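Local structure of cytochrome P450 monooxygenase (Rhodococcus sp. ECU0066, 6KBH) at residues N212-P217 with A331-V336; A208-T213 with A283-A288; E606-G611 with V640-P645. The protein is a self-sufficient cytochrome P450 that probably acts as a monooxygenase, carrying heme, FMN and a [2Fe-2S] cluster in one polypeptide. All blocks are in the same frame, centred on the assembly; numbering follows the deposited sequence.

Interaction 1 of 3, residues N212-P217 with A331-V336; sequences NTWGRP and AWRRLV. With HEM (protoporphyrin IX containing Fe), chain C.
Arg333 NH1 is gripped by two oxygens, the backbone O of Glu101 and the hydroxyl of Tyr75, while NH2 of the same guanidinium bonds to Ala99 O; held this way, the guanidinium meets the indole of Trp214, which comes to its face with CD1. A bend at CG-CD (chi3 -68°) turns the end of the arginine so that this face receives Trp214 CD1 3.3 Å above the guanidinium plane and toward its rim. The two planes are steeply inclined at 65°, which is far from a flat stack. Trp214 NE1 is close to Arg333 NH2, but both are donors and no hydrogen bond joins them, so the pair meets by packing. Thr213 fills in beside it: its methyl CG2 sits 3.4 Å above the plane of the Trp214 ring, over the centre, and also reaches within 4.1 Å of Arg333 NH2. The far corner of the indole meets a second tryptophan, Trp214 CZ2 lying 3.8 Å from Trp332 CZ3, with the six-membered rings oblique at 41°.

Trp332 passes the contact on to the heme: its NE1 lies 3.7 Å from propionate carbon CAA, and the methyl CMA sits farther off over one face of the indole. The next residue but one, Arg334, is a heme-binding residue: its NH2 donates to propionate oxygen O1A of the heme, nearly straight, and its NH1 bonds back to Arg333 O at 3.0 Å, which steadies the guanidinium. His133, Arg137 and His391 also bond to the heme, and such basic anchoring of propionates is familiar in P450s.

In the fold, strand 332-336 runs between strands 352-355 and 94-95 of a mixed sheet, with helix 81-89 against Trp332 and Arg334, while Trp214, on the helix 210-214 side of the contact, packs on Phe433.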
loop_
_atom_site.group_PDB
_atom_site.type_symbol
_atom_site.label_atom_id
_atom_site.label_comp_id
_atom_site.label_asym_id
_atom_site.label_seq_id
_atom_site.Cartn_x
_atom_site.Cartn_y
_atom_site.Cartn_z
ATOM N N ASN A 212 -15.134 -23.967 14.192
ATOM C CA ASN A 212 -16.315 -24.595 13.617
ATOM C C ASN A 212 -16.263 -24.632 12.096
ATOM O O ASN A 212 -16.874 -25.510 11.482
ATOM C CB ASN A 212 -17.587 -23.889 14.112
ATOM C CG ASN A 212 -18.786 -24.154 13.217
ATOM O OD1 ASN A 212 -19.433 -25.196 13.328
ATOM N ND2 ASN A 212 -19.109 -23.198 12.347
ATOM N N THR A 213 -15.564 -23.698 11.464
ATOM C CA THR A 213 -15.356 -23.767 10.022
ATOM C C THR A 213 -14.055 -24.466 9.640
ATOM O O THR A 213 -14.030 -25.232 8.670
ATOM C CB THR A 213 -15.385 -22.359 9.400
ATOM O OG1 THR A 213 -16.688 -21.784 9.585
ATOM C CG2 THR A 213 -15.080 -22.410 7.915
ATOM N N TRP A 214 -12.973 -24.249 10.391
ATOM C CA TRP A 214 -11.648 -24.709 9.985
ATOM C C TRP A 214 -11.004 -25.688 10.965
ATOM O O TRP A 214 -9.813 -25.996 10.815
ATOM C CB TRP A 214 -10.727 -23.504 9.768
ATOM C CG TRP A 214 -11.072 -22.716 8.539
ATOM C CD1 TRP A 214 -10.819 -23.067 7.245
ATOM C CD2 TRP A 214 -11.739 -21.450 8.486
ATOM N NE1 TRP A 214 -11.283 -22.103 6.393
ATOM C CE2 TRP A 214 -11.852 -21.096 7.127
ATOM C CE3 TRP A 214 -12.250 -20.581 9.455
ATOM C CZ2 TRP A 214 -12.455 -19.909 6.710
ATOM C CZ3 TRP A 214 -12.848 -19.398 9.037
ATOM C CH2 TRP A 214 -12.946 -19.076 7.678
ATOM N N GLY A 215 -11.751 -26.201 11.946
ATOM C CA GLY A 215 -11.211 -27.072 12.965
ATOM C C GLY A 215 -11.999 -28.367 13.070
ATOM O O GLY A 215 -12.616 -28.830 12.107
ATOM N N ARG A 216 -11.966 -28.953 14.266
ATOM C CA ARG A 216 -12.642 -30.220 14.553
ATOM C C ARG A 216 -13.538 -30.022 15.769
ATOM O O ARG A 216 -13.205 -30.452 16.882
ATOM C CB ARG A 216 -11.628 -31.346 14.768
ATOM C CG ARG A 216 -10.952 -31.817 13.478
ATOM C CD ARG A 216 -9.743 -32.700 13.757
ATOM N NE ARG A 216 -9.226 -33.339 12.546
ATOM C CZ ARG A 216 -8.091 -34.036 12.494
ATOM N NH1 ARG A 216 -7.350 -34.182 13.581
ATOM N NH2 ARG A 216 -7.695 -34.584 11.354
ATOM N N PRO A 217 -14.691 -29.380 15.590
ATOM C CA PRO A 217 -15.563 -29.084 16.730
ATOM C C PRO A 217 -16.354 -30.294 17.200
ATOM O O PRO A 217 -16.644 -31.223 16.440
ATOM C CB PRO A 217 -16.501 -28.005 16.175
ATOM C CG PRO A 217 -16.586 -28.321 14.721
ATOM C CD PRO A 217 -15.232 -28.850 14.328
ATOM N N ALA A 331 -3.513 -20.171 6.134
ATOM C CA ALA A 331 -3.676 -20.888 4.881
ATOM C C ALA A 331 -5.069 -20.607 4.345
ATOM O O ALA A 331 -5.957 -20.167 5.077
ATOM C CB ALA A 331 -3.455 -22.395 5.063
ATOM N N TRP A 332 -5.246 -20.864 3.053
ATOM C CA TRP A 332 -6.528 -20.684 2.390
ATOM C C TRP A 332 -6.772 -21.893 1.498
ATOM O O TRP A 332 -5.939 -22.800 1.414
ATOM C CB TRP A 332 -6.571 -19.367 1.606
ATOM C CG TRP A 332 -7.955 -18.820 1.448
ATOM C CD1 TRP A 332 -8.612 -18.579 0.278
ATOM C CD2 TRP A 332 -8.859 -18.456 2.499
ATOM N NE1 TRP A 332 -9.866 -18.082 0.533
ATOM C CE2 TRP A 332 -10.043 -17.999 1.890
ATOM C CE3 TRP A 332 -8.781 -18.473 3.896
ATOM C CZ2 TRP A 332 -11.142 -17.559 2.628
ATOM C CZ3 TRP A 332 -9.875 -18.037 4.629
ATOM C CH2 TRP A 332 -11.038 -17.586 3.992
ATOM N N ARG A 333 -7.924 -21.915 0.831
ATOM C CA ARG A 333 -8.389 -23.140 0.199
ATOM C C ARG A 333 -8.953 -22.871 -1.186
ATOM O O ARG A 333 -9.636 -21.867 -1.409
ATOM C CB ARG A 333 -9.445 -23.834 1.072
ATOM C CG ARG A 333 -8.893 -24.287 2.415
ATOM C CD ARG A 333 -9.938 -24.981 3.256
ATOM N NE ARG A 333 -10.993 -24.084 3.696
ATOM C CZ ARG A 333 -12.132 -24.497 4.233
ATOM N NH1 ARG A 333 -12.355 -25.798 4.386
ATOM N NH2 ARG A 333 -13.047 -23.618 4.611
ATOM N N ARG A 334 -8.664 -23.788 -2.108
ATOM C CA ARG A 334 -9.203 -23.763 -3.458
ATOM C C ARG A 334 -9.558 -25.184 -3.871
ATOM O O ARG A 334 -8.980 -26.154 -3.373
ATOM C CB ARG A 334 -8.209 -23.149 -4.457
ATOM C CG ARG A 334 -8.079 -21.633 -4.352
ATOM C CD ARG A 334 -9.336 -20.935 -4.851
ATOM N NE ARG A 334 -9.202 -19.482 -4.847
ATOM C CZ ARG A 334 -9.557 -18.699 -3.832
ATOM N NH1 ARG A 334 -10.066 -19.224 -2.728
ATOM N NH2 ARG A 334 -9.399 -17.387 -3.921
ATOM N N LEU A 335 -10.521 -25.298 -4.779
ATOM C CA LEU A 335 -10.991 -26.584 -5.280
ATOM C C LEU A 335 -10.531 -26.740 -6.723
ATOM O O LEU A 335 -10.934 -25.960 -7.593
ATOM C CB LEU A 335 -12.514 -26.683 -5.182
ATOM C CG LEU A 335 -13.198 -27.877 -5.852
ATOM C CD1 LEU A 335 -12.732 -29.188 -5.236
ATOM C CD2 LEU A 335 -14.711 -27.743 -5.756
ATOM N N VAL A 336 -9.684 -27.741 -6.973
ATOM C CA VAL A 336 -9.175 -27.970 -8.319
ATOM C C VAL A 336 -10.312 -28.453 -9.209
ATOM O O VAL A 336 -11.067 -29.362 -8.842
ATOM C CB VAL A 336 -8.016 -28.976 -8.294
ATOM C CG1 VAL A 336 -7.396 -29.102 -9.671
ATOM C CG2 VAL A 336 -6.971 -28.556 -7.271
HETATM C CHA HEM C . -11.814 -12.234 0.861
HETATM C CHB HEM C . -8.106 -12.076 4.277
HETATM C CHC HEM C . -10.438 -7.989 6.700
HETATM C CHD HEM C . -14.095 -8.175 3.293
HETATM C C1A HEM C . -10.656 -12.348 1.749
HETATM C C2A HEM C . -9.766 -13.442 1.345
HETATM C C3A HEM C . -8.736 -13.397 2.287
HETATM C C4A HEM C . -9.106 -12.273 3.187
HETATM C CMA HEM C . -7.540 -14.295 2.360
HETATM C CAA HEM C . -9.891 -14.382 0.185
HETATM C CBA HEM C . -8.965 -14.094 -0.956
HETATM C CGA HEM C . -9.151 -14.810 -2.251
HETATM O O1A HEM C . -9.881 -15.821 -2.073
HETATM O O2A HEM C . -8.524 -14.206 -3.163
HETATM C C1B HEM C . -8.364 -10.979 5.262
HETATM C C2B HEM C . -7.449 -10.621 6.440
HETATM C C3B HEM C . -8.183 -9.339 7.191
HETATM C C4B HEM C . -9.447 -9.078 6.394
HETATM C CMB HEM C . -6.175 -11.294 6.824
HETATM C CAB HEM C . -7.727 -8.603 8.404
HETATM C CBB HEM C . -6.334 -8.077 8.422
HETATM C C1C HEM C . -11.598 -7.914 5.766
HETATM C C2C HEM C . -12.470 -6.843 6.173
HETATM C C3C HEM C . -13.492 -6.875 5.251
HETATM C C4C HEM C . -13.125 -7.971 4.367
HETATM C CMC HEM C . -12.304 -5.909 7.326
HETATM C CAC HEM C . -14.672 -5.955 5.189
HETATM C CBC HEM C . -16.030 -6.438 5.553
HETATM C C1D HEM C . -13.639 -9.300 2.468
HETATM C C2D HEM C . -14.577 -9.585 1.331
HETATM C C3D HEM C . -13.867 -10.862 0.562
HETATM C C4D HEM C . -12.628 -11.114 1.373
HETATM C CMD HEM C . -15.841 -8.869 1.006
HETATM C CAD HEM C . -14.353 -11.566 -0.654
HETATM C CBD HEM C . -14.099 -10.864 -1.948
HETATM C CGD HEM C . -14.170 -11.682 -3.186
HETATM O O1D HEM C . -14.077 -12.889 -2.858
HETATM O O2D HEM C . -14.287 -10.947 -4.200
HETATM N NA HEM C . -10.276 -11.617 2.881
HETATM N NB HEM C . -9.518 -10.019 5.186
HETATM N NC HEM C . -11.981 -8.626 4.652
HETATM N ND HEM C . -12.372 -10.156 2.570
HETATM FE FE HEM C . -10.999 -10.181 3.993
#

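Interaction 2 of 3, residues A208-T213 with A283-A288; sequences AHTVNT and AHETTA. With HEM (protoporphyrin IX containing Fe), chain C.
Glu285 OE2 accepts the backbone N-H of His209, modelled at 2.5 Å with an N-H...O angle of 159°. The other oxygen, OE1, rests among methyl groups, 3.1 Å from Thr210 CG2 and 3.7 Å from Ala208 CB. The His209 ring turns its edge to OE2, which lies near the ring plane but 4.0 Å from ND1, and ring and carboxylate are inclined at 41°. Glu285 reaches across because CG is anti to its carbonyl carbon and the chain is extended beyond it. With an alanine at this position, the His209 N-H would probably lose its acceptor and a gap would be likely to open between the two segments.

Glu285 and Thr286 resemble the acid-alcohol pair of the long distal helix of P450s. Thr286 OG1, bonded to Ala282 O, lies 3.3 Å from heme C4B, and Thr287 OG1 donates to Ala283 O one turn back.

Ala283, together with His284 and Thr287 of helix 284-300, packs on helix 183-192, and Thr287 also touches helix 396-413; across the contact, His209 leans on Val225 and Val229 of helix 219-242, and Thr210 on Phe433.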
loop_
_atom_site.group_PDB
_atom_site.type_symbol
_atom_site.label_atom_id
_atom_site.label_comp_id
_atom_site.label_asym_id
_atom_site.label_seq_id
_atom_site.Cartn_x
_atom_site.Cartn_y
_atom_site.Cartn_z
ATOM N N ALA A 208 -16.950 -16.534 17.409
ATOM C CA ALA A 208 -15.815 -17.098 16.696
ATOM C C ALA A 208 -16.266 -18.256 15.815
ATOM O O ALA A 208 -17.091 -19.081 16.219
ATOM C CB ALA A 208 -14.747 -17.567 17.682
ATOM N N HIS A 209 -15.724 -18.307 14.596
ATOM C CA HIS A 209 -16.037 -19.361 13.643
ATOM C C HIS A 209 -14.836 -20.224 13.281
ATOM O O HIS A 209 -14.982 -21.149 12.473
ATOM C CB HIS A 209 -16.619 -18.765 12.354
ATOM C CG HIS A 209 -18.016 -18.248 12.496
ATOM N ND1 HIS A 209 -18.296 -16.932 12.799
ATOM C CD2 HIS A 209 -19.214 -18.864 12.359
ATOM C CE1 HIS A 209 -19.605 -16.763 12.852
ATOM N NE2 HIS A 209 -20.185 -17.920 12.588
ATOM N N THR A 210 -13.659 -19.954 13.851
ATOM C CA THR A 210 -12.437 -20.594 13.372
ATOM C C THR A 210 -12.482 -22.104 13.569
ATOM O O THR A 210 -12.222 -22.872 12.634
ATOM C CB THR A 210 -11.217 -19.997 14.076
ATOM O OG1 THR A 210 -11.260 -20.322 15.470
ATOM C CG2 THR A 210 -11.207 -18.496 13.924
ATOM N N VAL A 211 -12.811 -22.555 14.781
ATOM C CA VAL A 211 -12.825 -23.992 15.037
ATOM C C VAL A 211 -14.001 -24.663 14.329
ATOM O O VAL A 211 -13.887 -25.807 13.876
ATOM C CB VAL A 211 -12.841 -24.260 16.555
ATOM C CG1 VAL A 211 -13.017 -25.731 16.830
ATOM C CG2 VAL A 211 -11.552 -23.763 17.190
ATOM N N ASN A 212 -15.134 -23.967 14.192
ATOM C CA ASN A 212 -16.315 -24.595 13.617
ATOM C C ASN A 212 -16.263 -24.632 12.096
ATOM O O ASN A 212 -16.874 -25.510 11.482
ATOM C CB ASN A 212 -17.587 -23.889 14.112
ATOM C CG ASN A 212 -18.786 -24.154 13.217
ATOM O OD1 ASN A 212 -19.433 -25.196 13.328
ATOM N ND2 ASN A 212 -19.109 -23.198 12.347
ATOM N N THR A 213 -15.564 -23.698 11.464
ATOM C CA THR A 213 -15.356 -23.767 10.022
ATOM C C THR A 213 -14.055 -24.466 9.640
ATOM O O THR A 213 -14.030 -25.232 8.670
ATOM C CB THR A 213 -15.385 -22.359 9.400
ATOM O OG1 THR A 213 -16.688 -21.784 9.585
ATOM C CG2 THR A 213 -15.080 -22.410 7.915
ATOM N N ALA A 283 -14.859 -9.612 8.505
ATOM C CA ALA A 283 -14.213 -8.422 9.040
ATOM C C ALA A 283 -13.758 -8.548 10.484
ATOM O O ALA A 283 -12.822 -7.850 10.880
ATOM C CB ALA A 283 -15.158 -7.218 8.936
ATOM N N HIS A 284 -14.393 -9.406 11.282
ATOM C CA HIS A 284 -14.182 -9.357 12.730
ATOM C C HIS A 284 -12.917 -10.095 13.168
ATOM O O HIS A 284 -11.976 -9.479 13.679
ATOM C CB HIS A 284 -15.413 -9.916 13.451
ATOM C CG HIS A 284 -15.288 -9.911 14.941
ATOM N ND1 HIS A 284 -16.029 -10.741 15.753
ATOM C CD2 HIS A 284 -14.504 -9.177 15.767
ATOM C CE1 HIS A 284 -15.709 -10.518 17.016
ATOM N NE2 HIS A 284 -14.784 -9.575 17.051
ATOM N N GLU A 285 -12.874 -11.418 12.977
ATOM C CA GLU A 285 -11.784 -12.197 13.565
ATOM C C GLU A 285 -10.470 -11.949 12.841
ATOM O O GLU A 285 -9.412 -11.866 13.478
ATOM C CB GLU A 285 -12.104 -13.689 13.547
ATOM C CG GLU A 285 -13.495 -14.069 13.985
ATOM C CD GLU A 285 -13.570 -15.528 14.387
ATOM O OE1 GLU A 285 -12.629 -16.015 15.051
ATOM O OE2 GLU A 285 -14.550 -16.197 14.005
ATOM N N THR A 286 -10.514 -11.848 11.512
ATOM C CA THR A 286 -9.294 -11.627 10.747
ATOM C C THR A 286 -8.599 -10.342 11.178
ATOM O O THR A 286 -7.370 -10.302 11.295
ATOM C CB THR A 286 -9.616 -11.594 9.256
ATOM O OG1 THR A 286 -10.693 -10.677 9.024
ATOM C CG2 THR A 286 -10.027 -12.971 8.771
ATOM N N THR A 287 -9.370 -9.284 11.435
ATOM C CA THR A 287 -8.759 -8.030 11.864
ATOM C C THR A 287 -8.289 -8.116 13.311
ATOM O O THR A 287 -7.172 -7.695 13.632
ATOM C CB THR A 287 -9.739 -6.871 11.677
ATOM O OG1 THR A 287 -10.116 -6.781 10.297
ATOM C CG2 THR A 287 -9.097 -5.558 12.101
ATOM N N ALA A 288 -9.122 -8.661 14.196
ATOM C CA ALA A 288 -8.721 -8.828 15.589
ATOM C C ALA A 288 -7.427 -9.627 15.695
ATOM O O ALA A 288 -6.467 -9.195 16.345
ATOM C CB ALA A 288 -9.840 -9.510 16.378
HETATM C CHA HEM C . -11.814 -12.234 0.861
HETATM C CHB HEM C . -8.106 -12.076 4.277
HETATM C CHC HEM C . -10.438 -7.989 6.700
HETATM C CHD HEM C . -14.095 -8.175 3.293
HETATM C C1A HEM C . -10.656 -12.348 1.749
HETATM C C2A HEM C . -9.766 -13.442 1.345
HETATM C C3A HEM C . -8.736 -13.397 2.287
HETATM C C4A HEM C . -9.106 -12.273 3.187
HETATM C CMA HEM C . -7.540 -14.295 2.360
HETATM C CAA HEM C . -9.891 -14.382 0.185
HETATM C CBA HEM C . -8.965 -14.094 -0.956
HETATM C CGA HEM C . -9.151 -14.810 -2.251
HETATM O O1A HEM C . -9.881 -15.821 -2.073
HETATM O O2A HEM C . -8.524 -14.206 -3.163
HETATM C C1B HEM C . -8.364 -10.979 5.262
HETATM C C2B HEM C . -7.449 -10.621 6.440
HETATM C C3B HEM C . -8.183 -9.339 7.191
HETATM C C4B HEM C . -9.447 -9.078 6.394
HETATM C CMB HEM C . -6.175 -11.294 6.824
HETATM C CAB HEM C . -7.727 -8.603 8.404
HETATM C CBB HEM C . -6.334 -8.077 8.422
HETATM C C1C HEM C . -11.598 -7.914 5.766
HETATM C C2C HEM C . -12.470 -6.843 6.173
HETATM C C3C HEM C . -13.492 -6.875 5.251
HETATM C C4C HEM C . -13.125 -7.971 4.367
HETATM C CMC HEM C . -12.304 -5.909 7.326
HETATM C CAC HEM C . -14.672 -5.955 5.189
HETATM C CBC HEM C . -16.030 -6.438 5.553
HETATM C C1D HEM C . -13.639 -9.300 2.468
HETATM C C2D HEM C . -14.577 -9.585 1.331
HETATM C C3D HEM C . -13.867 -10.862 0.562
HETATM C C4D HEM C . -12.628 -11.114 1.373
HETATM C CMD HEM C . -15.841 -8.869 1.006
HETATM C CAD HEM C . -14.353 -11.566 -0.654
HETATM C CBD HEM C . -14.099 -10.864 -1.948
HETATM C CGD HEM C . -14.170 -11.682 -3.186
HETATM O O1D HEM C . -14.077 -12.889 -2.858
HETATM O O2D HEM C . -14.287 -10.947 -4.200
HETATM N NA HEM C . -10.276 -11.617 2.881
HETATM N NB HEM C . -9.518 -10.019 5.186
HETATM N NC HEM C . -11.981 -8.626 4.652
HETATM N ND HEM C . -12.372 -10.156 2.570
HETATM FE FE HEM C . -10.999 -10.181 3.993
#

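Interaction 3 of 3, residues E606-G611 with V640-P645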
loop_
_atom_site.group_PDB
_atom_site.type_symbol
_atom_site.label_atom_id
_atom_site.label_comp_id
_atom_site.label_asym_id
_atom_site.label_seq_id
_atom_site.Cartn_x
_atom_site.Cartn_y
_atom_site.Cartn_z
ATOM N N GLU A 606 29.405 26.767 -19.874
ATOM C CA GLU A 606 28.973 28.159 -19.904
ATOM C C GLU A 606 27.590 28.243 -19.277
ATOM O O GLU A 606 26.672 27.554 -19.722
ATOM C CB GLU A 606 28.945 28.688 -21.344
ATOM C CG GLU A 606 29.159 30.186 -21.461
ATOM C CD GLU A 606 29.268 30.652 -22.901
ATOM O OE1 GLU A 606 28.670 30.002 -23.785
ATOM O OE2 GLU A 606 29.950 31.671 -23.147
ATOM N N ILE A 607 27.424 29.074 -18.251
ATOM C CA ILE A 607 26.166 29.114 -17.514
ATOM C C ILE A 607 25.578 30.518 -17.592
ATOM O O ILE A 607 26.285 31.514 -17.393
ATOM C CB ILE A 607 26.337 28.644 -16.056
ATOM C CG1 ILE A 607 26.952 29.699 -15.158
ATOM C CG2 ILE A 607 27.289 27.497 -15.988
ATOM C CD1 ILE A 607 27.071 29.181 -13.752
ATOM N N HIS A 608 24.288 30.585 -17.915
ATOM C CA HIS A 608 23.577 31.830 -18.159
ATOM C C HIS A 608 22.370 31.840 -17.226
ATOM O O HIS A 608 21.509 30.958 -17.316
ATOM C CB HIS A 608 23.150 31.935 -19.633
ATOM C CG HIS A 608 24.282 32.136 -20.586
ATOM N ND1 HIS A 608 24.674 33.383 -21.026
ATOM C CD2 HIS A 608 25.091 31.250 -21.211
ATOM C CE1 HIS A 608 25.686 33.264 -21.866
ATOM N NE2 HIS A 608 25.961 31.978 -21.996
ATOM N N TYR A 609 22.299 32.831 -16.337
ATOM C CA TYR A 609 21.351 32.824 -15.224
ATOM C C TYR A 609 20.553 34.124 -15.226
ATOM O O TYR A 609 21.110 35.201 -14.987
ATOM C CB TYR A 609 22.091 32.625 -13.899
ATOM C CG TYR A 609 21.222 32.531 -12.664
ATOM C CD1 TYR A 609 19.890 32.139 -12.741
ATOM C CD2 TYR A 609 21.744 32.828 -11.411
ATOM C CE1 TYR A 609 19.104 32.057 -11.603
ATOM C CE2 TYR A 609 20.969 32.744 -10.273
ATOM C CZ TYR A 609 19.651 32.361 -10.372
ATOM O OH TYR A 609 18.884 32.282 -9.233
ATOM N N ALA A 610 19.251 34.020 -15.478
ATOM C CA ALA A 610 18.355 35.165 -15.503
ATOM C C ALA A 610 17.324 35.057 -14.387
ATOM O O ALA A 610 17.058 33.976 -13.854
ATOM C CB ALA A 610 17.646 35.286 -16.858
ATOM N N GLY A 611 16.744 36.200 -14.039
ATOM C CA GLY A 611 15.730 36.253 -13.006
ATOM C C GLY A 611 15.138 37.641 -12.930
ATOM O O GLY A 611 15.692 38.602 -13.475
ATOM N N VAL A 640 18.600 44.040 -18.417
ATOM C CA VAL A 640 19.543 43.346 -19.271
ATOM C C VAL A 640 18.934 41.965 -19.394
ATOM O O VAL A 640 18.778 41.246 -18.397
ATOM C CB VAL A 640 20.979 43.341 -18.705
ATOM C CG1 VAL A 640 21.010 42.974 -17.220
ATOM C CG2 VAL A 640 21.887 42.427 -19.523
ATOM N N ARG A 641 18.574 41.586 -20.603
ATOM C CA ARG A 641 17.757 40.408 -20.784
ATOM C C ARG A 641 18.488 39.397 -21.643
ATOM O O ARG A 641 19.285 39.744 -22.525
ATOM C CB ARG A 641 16.400 40.765 -21.406
ATOM C CG ARG A 641 15.472 41.508 -20.446
ATOM C CD ARG A 641 14.538 42.460 -21.188
ATOM N NE ARG A 641 15.145 43.775 -21.388
ATOM C CZ ARG A 641 15.294 44.686 -20.432
ATOM N NH1 ARG A 641 14.866 44.434 -19.203
ATOM N NH2 ARG A 641 15.862 45.854 -20.706
ATOM N N MET A 642 18.185 38.139 -21.369
ATOM C CA MET A 642 18.745 37.026 -22.109
ATOM C C MET A 642 17.981 36.789 -23.396
ATOM O O MET A 642 16.897 36.189 -23.398
ATOM C CB MET A 642 18.727 35.788 -21.239
ATOM C CG MET A 642 19.893 35.859 -20.408
ATOM S SD MET A 642 21.146 36.008 -21.662
ATOM C CE MET A 642 21.515 34.310 -21.699
ATOM N N ASP A 643 18.586 37.169 -24.496
ATOM C CA ASP A 643 18.003 36.900 -25.798
ATOM C C ASP A 643 18.611 35.604 -26.319
ATOM O O ASP A 643 19.727 35.588 -26.845
ATOM C CB ASP A 643 18.228 38.081 -26.728
ATOM C CG ASP A 643 17.521 39.332 -26.238
ATOM O OD1 ASP A 643 16.891 39.275 -25.157
ATOM O OD2 ASP A 643 17.592 40.366 -26.933
ATOM N N LEU A 644 17.857 34.520 -26.161
ATOM C CA LEU A 644 18.284 33.222 -26.674
ATOM C C LEU A 644 18.547 33.204 -28.175
ATOM O O LEU A 644 19.478 32.489 -28.590
ATOM C CB LEU A 644 17.240 32.165 -26.296
ATOM C CG LEU A 644 16.995 32.075 -24.789
ATOM C CD1 LEU A 644 15.633 31.479 -24.478
ATOM C CD2 LEU A 644 18.098 31.274 -24.121
ATOM N N PRO A 645 17.787 33.906 -29.035
ATOM C CA PRO A 645 18.100 33.863 -30.477
ATOM C C PRO A 645 19.562 34.119 -30.800
ATOM O O PRO A 645 20.151 33.392 -31.610
ATOM C CB PRO A 645 17.187 34.953 -31.051
ATOM C CG PRO A 645 16.013 34.949 -30.157
ATOM C CD PRO A 645 16.551 34.675 -28.783
#
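Met642 reaches toward His608 and Ala610 of the strand. CB leaves the backbone in the direction of the strand, and the next atom, CG, lies 4.2 Å from Ala610 CB, a methyl-to-methylene contact. There the chain folds: bends at chi2 (-56°) and chi3 (-96°) carry it away from Ala610 and along the strand toward His608. SD comes next, 5.4 Å from the centroid of the imidazole and 61° off the ring normal, an oblique Met-aromatic approach. The tip, CE, does the touching. It lies 3.4 Å from His608 ND1, 3.5 Å from CB and 3.7 Å from CG of the same histidine, so the methyl is lodged at the root of the side chain and meets the ring obliquely. The two side chains cross at about a right angle.

His608 and Ala610 lie on one face of strand 605-611, which is the second strand of a five-stranded parallel sheet of order 3-2-1-4-5, as in the nucleotide-binding domain of ferredoxin reductase-like proteins. Tyr609, between them, points to the other face, where its OH bonds to Gly585 O and Ala618 O and its ring packs on helix 620-625 of the beta-alpha-beta crossover to strand 631-635. Met642 belongs to the connection that follows this edge strand and leads to strand 655-661; it arrives just ahead of helix 644-647, where Asp643 takes the N-cap position, though its side chain makes no capping bond.

At the outer part of the imidazole, Glu606 OE1 lies in the ring plane, 3.8 Å from His608 NE2. Leu647 touches both His608 and Met642, while Tyr634 of strand 631-635 borders the methionine.

In the fold
Interactions 1 and 2 share Asn212 and Thr213 and both draw on helix 210-214, their centres about 12 Å apart; each also touches the heme, the first at a propionate, the second over the porphyrin. Interaction 1 is buried and built on aromatic rings and a guanidinium whose bonds go to neighbouring loops, whereas interaction 2 is partly buried and turns on one carboxylate accepting a backbone N-H. Interaction 3 lies on the opposite side of the chain's centre, its nearest atoms more than 50 Å from both. Also partly buried, it has no hydrogen bond between its segments and joins a parallel sheet to a connecting loop largely through a methionine on an alanine methyl and an imidazole.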